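PDB 6EEZ: DsbA-like disulfide oxidoreductase from Wolbachia endosymbiont of Drosophila melanogaster, which probably catalyses thiol-disulfide exchange through a thioredoxin-type CxxC pair, acting as a homotrimeric disulfide isomerase. Local coordinates for residues F99-A102 against A103-K107; N130-I133 against K134-D138; A87-F90 against L91-K95. All coordinates share one frame; numbering follows the deposited sequence.

Interaction 1: F99-A102 against A103-K107; sequences FHHA and ALSHK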
loop_
_atom_site.group_PDB
_atom_site.type_symbol
_atom_site.label_atom_id
_atom_site.label_comp_id
_atom_site.label_asym_id
_atom_site.label_seq_id
_atom_site.Cartn_x
_atom_site.Cartn_y
_atom_site.Cartn_z
ATOM N N PHE A 99 6.817 -9.605 -0.087
ATOM C CA PHE A 99 5.574 -10.141 0.421
ATOM C C PHE A 99 4.432 -9.473 -0.332
ATOM O O PHE A 99 3.538 -10.144 -0.826
ATOM C CB PHE A 99 5.431 -9.922 1.923
ATOM C CG PHE A 99 4.195 -10.547 2.488
ATOM C CD1 PHE A 99 4.206 -11.871 2.896
ATOM C CD2 PHE A 99 3.003 -9.837 2.549
ATOM C CE1 PHE A 99 3.064 -12.464 3.387
ATOM C CE2 PHE A 99 1.849 -10.425 3.041
ATOM C CZ PHE A 99 1.883 -11.743 3.462
ATOM N N HIS A 100 4.492 -8.147 -0.432
ATOM C CA HIS A 100 3.469 -7.350 -1.102
ATOM C C HIS A 100 3.136 -7.896 -2.483
ATOM O O HIS A 100 1.973 -8.146 -2.801
ATOM C CB HIS A 100 3.942 -5.892 -1.213
ATOM C CG HIS A 100 3.097 -5.021 -2.095
ATOM N ND1 HIS A 100 2.085 -4.218 -1.602
ATOM C CD2 HIS A 100 3.135 -4.793 -3.429
ATOM C CE1 HIS A 100 1.536 -3.537 -2.589
ATOM N NE2 HIS A 100 2.152 -3.866 -3.713
ATOM N N HIS A 101 4.170 -8.074 -3.299
ATOM C CA HIS A 101 3.982 -8.429 -4.696
ATOM C C HIS A 101 3.514 -9.882 -4.826
ATOM O O HIS A 101 2.682 -10.208 -5.691
ATOM C CB HIS A 101 5.279 -8.216 -5.486
ATOM C CG HIS A 101 5.083 -8.225 -6.964
ATOM N ND1 HIS A 101 5.392 -9.315 -7.748
ATOM C CD2 HIS A 101 4.587 -7.286 -7.803
ATOM C CE1 HIS A 101 5.103 -9.042 -9.007
ATOM N NE2 HIS A 101 4.616 -7.816 -9.069
ATOM N N ALA A 102 4.042 -10.752 -3.971
ATOM C CA ALA A 102 3.581 -12.139 -3.949
ATOM C C ALA A 102 2.121 -12.219 -3.522
ATOM O O ALA A 102 1.374 -13.022 -4.053
ATOM C CB ALA A 102 4.442 -12.988 -3.026
ATOM N N ALA A 103 1.710 -11.399 -2.559
ATOM C CA ALA A 103 0.331 -11.437 -2.101
ATOM C C ALA A 103 -0.597 -11.008 -3.237
ATOM O O ALA A 103 -1.650 -11.618 -3.466
ATOM C CB ALA A 103 0.144 -10.557 -0.889
ATOM N N LEU A 104 -0.201 -9.964 -3.954
ATOM C CA LEU A 104 -0.955 -9.523 -5.118
ATOM C C LEU A 104 -0.938 -10.571 -6.241
ATOM O O LEU A 104 -1.878 -10.648 -7.037
ATOM C CB LEU A 104 -0.411 -8.200 -5.627
ATOM C CG LEU A 104 -0.693 -7.005 -4.708
ATOM C CD1 LEU A 104 -0.047 -5.733 -5.291
ATOM C CD2 LEU A 104 -2.214 -6.796 -4.461
ATOM N N SER A 105 0.116 -11.388 -6.294
ATOM C CA SER A 105 0.218 -12.425 -7.324
ATOM C C SER A 105 -0.575 -13.685 -6.941
ATOM O O SER A 105 -0.936 -14.490 -7.787
ATOM C CB SER A 105 1.688 -12.778 -7.569
ATOM O OG SER A 105 2.410 -11.622 -7.957
ATOM N N HIS A 106 -0.849 -13.832 -5.651
ATOM C CA HIS A 106 -1.637 -14.938 -5.111
ATOM C C HIS A 106 -3.077 -14.861 -5.614
ATOM O O HIS A 106 -3.853 -14.026 -5.150
ATOM C CB HIS A 106 -1.573 -14.881 -3.584
ATOM C CG HIS A 106 -2.292 -15.990 -2.888
ATOM N ND1 HIS A 106 -3.661 -16.133 -2.932
ATOM C CD2 HIS A 106 -1.835 -16.978 -2.084
ATOM C CE1 HIS A 106 -4.013 -17.179 -2.211
ATOM N NE2 HIS A 106 -2.923 -17.713 -1.689
ATOM N N LYS A 107 -3.436 -15.724 -6.559
ATOM C CA LYS A 107 -4.705 -15.570 -7.271
ATOM C C LYS A 107 -5.959 -15.973 -6.463
ATOM O O LYS A 107 -6.950 -15.224 -6.448
ATOM C CB LYS A 107 -4.664 -16.360 -8.582
ATOM C CG LYS A 107 -5.977 -16.287 -9.353
ATOM C CD LYS A 107 -5.830 -16.690 -10.818
ATOM C CE LYS A 107 -7.194 -16.806 -11.504
ATOM N NZ LYS A 107 -8.016 -17.929 -10.949
#
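Leu104 packs against the imidazole of His100 one helical turn earlier, its CG over one ring face and its CD1 3.3 Å from His100 NE2. The ring of His100 reaches that branch because CG is anti to the backbone N (chi1 170°), which lays the imidazole along the flank of the helix. Both residues are buried, and the backbone under them is regular: Ala103 N meets Phe99 O at 2.8 Å and Leu104 N meets His100 O at 3.1 Å. Phe99 adds a slacker apolar touch, CE2 lying 4.3 Å from Ala103 CB.

The exposed flank relies on polar bonds instead. Ser105 holds His101 O twice, with OG at 2.7 Å and its own N at 2.9 Å, and the two donors come from opposite faces of the carbonyl plane. The N-H bond is bent (131°), close to the C-terminal end of the helix. His106 N still bonds Ala102 O at 2.9 Å, but His106 itself has left helical geometry, its psi being 105°.

Residues 99-105 form the C-terminal two turns of helix 96-105. Phe99 is wedged between helices 76-91 and 112-121, and His101 NE2 bonds Asn53 on helix 52-60. The His100 ring meets Phe68 of strand 65-70, while Leu104 touches Tyr43 and the CxxC pair, whose Cys45 and Cys48 form a disulfide here.

Interaction 2: N130-I133 against K134-D138; sequences NDSI and KDNAD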
loop_
_atom_site.group_PDB
_atom_site.type_symbol
_atom_site.label_atom_id
_atom_site.label_comp_id
_atom_site.label_asym_id
_atom_site.label_seq_id
_atom_site.Cartn_x
_atom_site.Cartn_y
_atom_site.Cartn_z
ATOM N N ASN A 130 6.458 -15.822 13.109
ATOM C CA ASN A 130 5.480 -15.958 14.183
ATOM C C ASN A 130 5.773 -14.991 15.330
ATOM O O ASN A 130 4.848 -14.416 15.905
ATOM C CB ASN A 130 5.431 -17.398 14.701
ATOM C CG ASN A 130 4.779 -18.359 13.714
ATOM O OD1 ASN A 130 4.093 -17.938 12.789
ATOM N ND2 ASN A 130 4.987 -19.657 13.917
ATOM N N ASP A 131 7.049 -14.792 15.651
ATOM C CA ASP A 131 7.417 -13.888 16.740
ATOM C C ASP A 131 7.109 -12.438 16.359
ATOM O O ASP A 131 6.816 -11.607 17.219
ATOM C CB ASP A 131 8.899 -14.023 17.104
ATOM C CG ASP A 131 9.280 -15.435 17.598
ATOM O OD1 ASP A 131 8.512 -16.063 18.364
ATOM O OD2 ASP A 131 10.371 -15.909 17.219
ATOM N N SER A 132 7.170 -12.130 15.067
ATOM C CA SER A 132 6.910 -10.768 14.599
ATOM C C SER A 132 5.419 -10.427 14.717
ATOM O O SER A 132 5.054 -9.336 15.165
ATOM C CB SER A 132 7.390 -10.601 13.154
ATOM O OG SER A 132 7.305 -9.255 12.711
ATOM N N ILE A 133 4.570 -11.370 14.312
ATOM C CA ILE A 133 3.129 -11.228 14.445
ATOM C C ILE A 133 2.763 -10.852 15.877
ATOM O O ILE A 133 2.018 -9.902 16.113
ATOM C CB ILE A 133 2.393 -12.539 14.042
ATOM C CG1 ILE A 133 2.421 -12.716 12.519
ATOM C CG2 ILE A 133 0.938 -12.539 14.545
ATOM C CD1 ILE A 133 1.810 -14.004 12.040
ATOM N N LYS A 134 3.308 -11.597 16.831
ATOM C CA LYS A 134 2.880 -11.479 18.215
ATOM C C LYS A 134 3.504 -10.262 18.880
ATOM O O LYS A 134 2.813 -9.488 19.542
ATOM C CB LYS A 134 3.238 -12.747 18.998
ATOM C CG LYS A 134 2.734 -14.045 18.366
ATOM C CD LYS A 134 1.216 -14.154 18.384
ATOM C CE LYS A 134 0.752 -15.281 17.476
ATOM N NZ LYS A 134 1.392 -16.582 17.827
ATOM N N ASP A 135 4.809 -10.094 18.706
ATOM C CA ASP A 135 5.530 -9.014 19.365
ATOM C C ASP A 135 5.033 -7.646 18.920
ATOM O O ASP A 135 4.936 -6.730 19.738
ATOM C CB ASP A 135 7.031 -9.100 19.087
ATOM C CG ASP A 135 7.694 -10.279 19.764
ATOM O OD1 ASP A 135 7.030 -10.956 20.574
ATOM O OD2 ASP A 135 8.892 -10.517 19.492
ATOM N N ASN A 136 4.740 -7.503 17.626
ATOM C CA ASN A 136 4.322 -6.214 17.056
ATOM C C ASN A 136 2.810 -6.091 16.834
ATOM O O ASN A 136 2.356 -5.281 16.021
ATOM C CB ASN A 136 5.050 -5.980 15.728
ATOM C CG ASN A 136 6.554 -6.045 15.879
ATOM O OD1 ASN A 136 7.205 -6.965 15.364
ATOM N ND2 ASN A 136 7.116 -5.087 16.613
ATOM N N ALA A 137 2.035 -6.884 17.567
ATOM C CA ALA A 137 0.598 -6.992 17.319
ATOM C C ALA A 137 -0.091 -5.642 17.514
ATOM O O ALA A 137 -0.824 -5.193 16.630
ATOM C CB ALA A 137 -0.014 -8.043 18.215
ATOM N N ASP A 138 0.158 -4.989 18.648
ATOM C CA ASP A 138 -0.428 -3.670 18.905
ATOM C C ASP A 138 -0.118 -2.671 17.795
ATOM O O ASP A 138 -0.984 -1.897 17.404
ATOM C CB ASP A 138 0.070 -3.090 20.228
ATOM C CG ASP A 138 -0.418 -3.858 21.422
ATOM O OD1 ASP A 138 -1.239 -4.780 21.222
ATOM O OD2 ASP A 138 0.008 -3.534 22.557
#
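Asp135 N bonds Asp131 O at 2.9 Å and Asn136 N bonds Ser132 O at 3.1 Å, each amide reaching four residues back in the helical pattern, while the equivalent bond from Lys134 N to Asn130 O is weak. The side chain of Lys134 follows the same direction back along the helix. With CG beside the backbone N (chi1 -53°), that atom comes 3.3 Å from Asn130 O, and a bend at the second torsion leads the chain past Ile133 CG2, with Lys134 CE 4.0 Å from it. The aliphatic part of the lysine therefore does the touching.

Asp135 turns its carboxylate back over the preceding turn. Its CG is 3.0 Å from Asp131 O, which stands over the flat of the group with both carboxylate oxygens slightly farther off. These oxygens and the carbonyl are all acceptors, so the backbone N-H of Asp135 is what ties the two residues together.

Asn136 marks a break between consecutive helices: its phi/psi of -101°/23° ends helix 126-135, and helix 137-154 starts at the next residue. A weak bond from Ala137 N to Lys134 O spans the step. Asn136 occupies the N-cap position of the second helix without a capping bond from its side chain; its CB rests 3.4 Å from Ser132 O. On the inward side Ser132 OG probably bonds Ala87 O of helix 76-91, and Ile133 touches Ala87 there. Asp131 and Asp135 lie on the exposed flank, where Asp131 OD1 and Asp135 OD2, like charges not in contact, are 5.7 Å apart.

Interaction 3: A87-F90 against L91-K95; sequences AVYF and LDKEK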
loop_
_atom_site.group_PDB
_atom_site.type_symbol
_atom_site.label_atom_id
_atom_site.label_comp_id
_atom_site.label_asym_id
_atom_site.label_seq_id
_atom_site.Cartn_x
_atom_site.Cartn_y
_atom_site.Cartn_z
ATOM N N ALA A 87 4.046 -7.735 9.356
ATOM C CA ALA A 87 4.847 -8.551 10.262
ATOM C C ALA A 87 6.216 -8.829 9.635
ATOM O O ALA A 87 7.226 -8.934 10.332
ATOM C CB ALA A 87 4.146 -9.842 10.593
ATOM N N VAL A 88 6.224 -8.928 8.311
ATOM C CA VAL A 88 7.448 -9.033 7.533
ATOM C C VAL A 88 8.230 -7.709 7.540
ATOM O O VAL A 88 9.446 -7.687 7.722
ATOM C CB VAL A 88 7.120 -9.449 6.075
ATOM C CG1 VAL A 88 8.314 -9.238 5.144
ATOM C CG2 VAL A 88 6.653 -10.889 6.044
ATOM N N TYR A 89 7.524 -6.611 7.321
ATOM C CA TYR A 89 8.127 -5.284 7.317
ATOM C C TYR A 89 8.985 -5.026 8.547
ATOM O O TYR A 89 10.104 -4.526 8.449
ATOM C CB TYR A 89 7.029 -4.225 7.222
ATOM C CG TYR A 89 7.489 -2.807 7.416
ATOM C CD1 TYR A 89 8.164 -2.130 6.411
ATOM C CD2 TYR A 89 7.211 -2.128 8.594
ATOM C CE1 TYR A 89 8.566 -0.816 6.574
ATOM C CE2 TYR A 89 7.606 -0.805 8.772
ATOM C CZ TYR A 89 8.283 -0.153 7.758
ATOM O OH TYR A 89 8.683 1.155 7.946
ATOM N N PHE A 90 8.455 -5.368 9.709
ATOM C CA PHE A 90 9.147 -5.072 10.939
ATOM C C PHE A 90 10.322 -6.003 11.197
ATOM O O PHE A 90 11.227 -5.643 11.946
ATOM C CB PHE A 90 8.160 -5.108 12.098
ATOM C CG PHE A 90 7.308 -3.877 12.177
ATOM C CD1 PHE A 90 7.862 -2.659 12.570
ATOM C CD2 PHE A 90 5.973 -3.922 11.834
ATOM C CE1 PHE A 90 7.082 -1.507 12.634
ATOM C CE2 PHE A 90 5.174 -2.767 11.900
ATOM C CZ PHE A 90 5.733 -1.564 12.294
ATOM N N LEU A 91 10.322 -7.180 10.579
ATOM C CA LEU A 91 11.495 -8.069 10.634
ATOM C C LEU A 91 12.591 -7.568 9.717
ATOM O O LEU A 91 13.765 -7.529 10.086
ATOM C CB LEU A 91 11.134 -9.496 10.228
ATOM C CG LEU A 91 10.286 -10.326 11.182
ATOM C CD1 LEU A 91 9.777 -11.544 10.445
ATOM C CD2 LEU A 91 11.088 -10.739 12.405
ATOM N N ASP A 92 12.189 -7.202 8.511
ATOM C CA ASP A 92 13.109 -6.800 7.478
ATOM C C ASP A 92 12.331 -6.040 6.439
ATOM O O ASP A 92 11.490 -6.601 5.747
ATOM C CB ASP A 92 13.798 -8.034 6.892
ATOM C CG ASP A 92 14.655 -7.730 5.668
ATOM O OD1 ASP A 92 14.886 -6.560 5.315
ATOM O OD2 ASP A 92 15.123 -8.707 5.060
ATOM N N LYS A 93 12.625 -4.752 6.341
ATOM C CA LYS A 93 11.886 -3.835 5.501
ATOM C C LYS A 93 12.141 -4.066 4.027
ATOM O O LYS A 93 11.311 -3.705 3.184
ATOM C CB LYS A 93 12.251 -2.399 5.861
ATOM C CG LYS A 93 11.898 -2.014 7.275
ATOM C CD LYS A 93 12.111 -0.517 7.499
ATOM C CE LYS A 93 11.578 -0.056 8.861
ATOM N NZ LYS A 93 12.149 -0.859 9.968
ATOM N N GLU A 94 13.293 -4.660 3.728
ATOM C CA GLU A 94 13.695 -4.949 2.356
ATOM C C GLU A 94 12.878 -6.095 1.767
ATOM O O GLU A 94 12.924 -6.347 0.563
ATOM C CB GLU A 94 15.192 -5.297 2.291
ATOM C CG GLU A 94 16.108 -4.301 3.013
ATOM C CD GLU A 94 17.047 -3.550 2.067
ATOM O OE1 GLU A 94 18.286 -3.739 2.173
ATOM O OE2 GLU A 94 16.543 -2.764 1.228
ATOM N N LYS A 95 12.142 -6.792 2.628
ATOM C CA LYS A 95 11.350 -7.944 2.217
ATOM C C LYS A 95 9.859 -7.578 2.108
ATOM O O LYS A 95 9.047 -8.384 1.639
ATOM C CB LYS A 95 11.552 -9.096 3.201
ATOM C CG LYS A 95 12.998 -9.652 3.231
ATOM C CD LYS A 95 13.126 -10.933 2.442
ATOM C CE LYS A 95 14.578 -11.276 2.074
ATOM N NZ LYS A 95 14.978 -12.596 2.636
#
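Tyr89 has CG anti to the backbone N (chi1 171°), and Lys93, with CG beside its own N (chi1 -62°), runs extended as far as CE across the tyrosine ring. The lysine chain is thereby laid over one face of the phenol ring. Its CG is 4.1 Å from the centroid of the Tyr89 ring, a CH-pi contact, and farther along CE comes to 3.3 Å from Tyr89 OH. After a bend at the last torsion NZ stands above the ring plane but just beyond CZ, outside the ring outline, in an off-centre cation-pi contact 4.9 Å from the Tyr89 centroid. The aromatic face is thus used by methylene groups and, more loosely, by the ammonium. Phe90 borders the tyrosine at its edge, with Tyr89 CD2 above the centre of the Phe90 ring.

Val88 O takes a straight bond from Asp92 N (2.9 Å, 164°) and a weak one from Leu91 N. Leu91 leans back so that its CG is 3.5 Å from Ala87 O. Val88 uses its CG1 branch to touch Lys95, 3.8 Å from Lys95 CB, the two side chains crossing at about a right angle. The amine of Lys95 goes elsewhere, to Ile122 O.

After the helix the chain is turned by Asp92. Its OD1 accepts from Glu94 N at 2.9 Å, met from above the carboxylate plane, and its O accepts from Lys95 N. The first of these bonds defines an Asx turn, here set in the short connection between helices 76-91 and 96-105 of the helical region that DsbA-type proteins insert into the thioredoxin fold.

All three contacts are local, each at a helix end within the helical region. Interactions 1 and 3 are partly buried and share packing: Phe99 CD1 lies 4.1 Å from Val88 CG2, where helices 76-91 and 96-105 meet. Interaction 2 is a surface contact, yet its segment 130-133 rests on the end of helix 76-91 in interaction 3, with Ser132 CB 3.5 Å from Leu91 CG. Interactions 1 and 2 do not touch, their nearest atoms being about 9 Å apart. Chemistry varies with place: imidazole-aliphatic packing near the disulfide in 1, lysine methylenes and an aspartate carboxylate against backbone carbonyls in 2, and lysine over an aromatic face in 3.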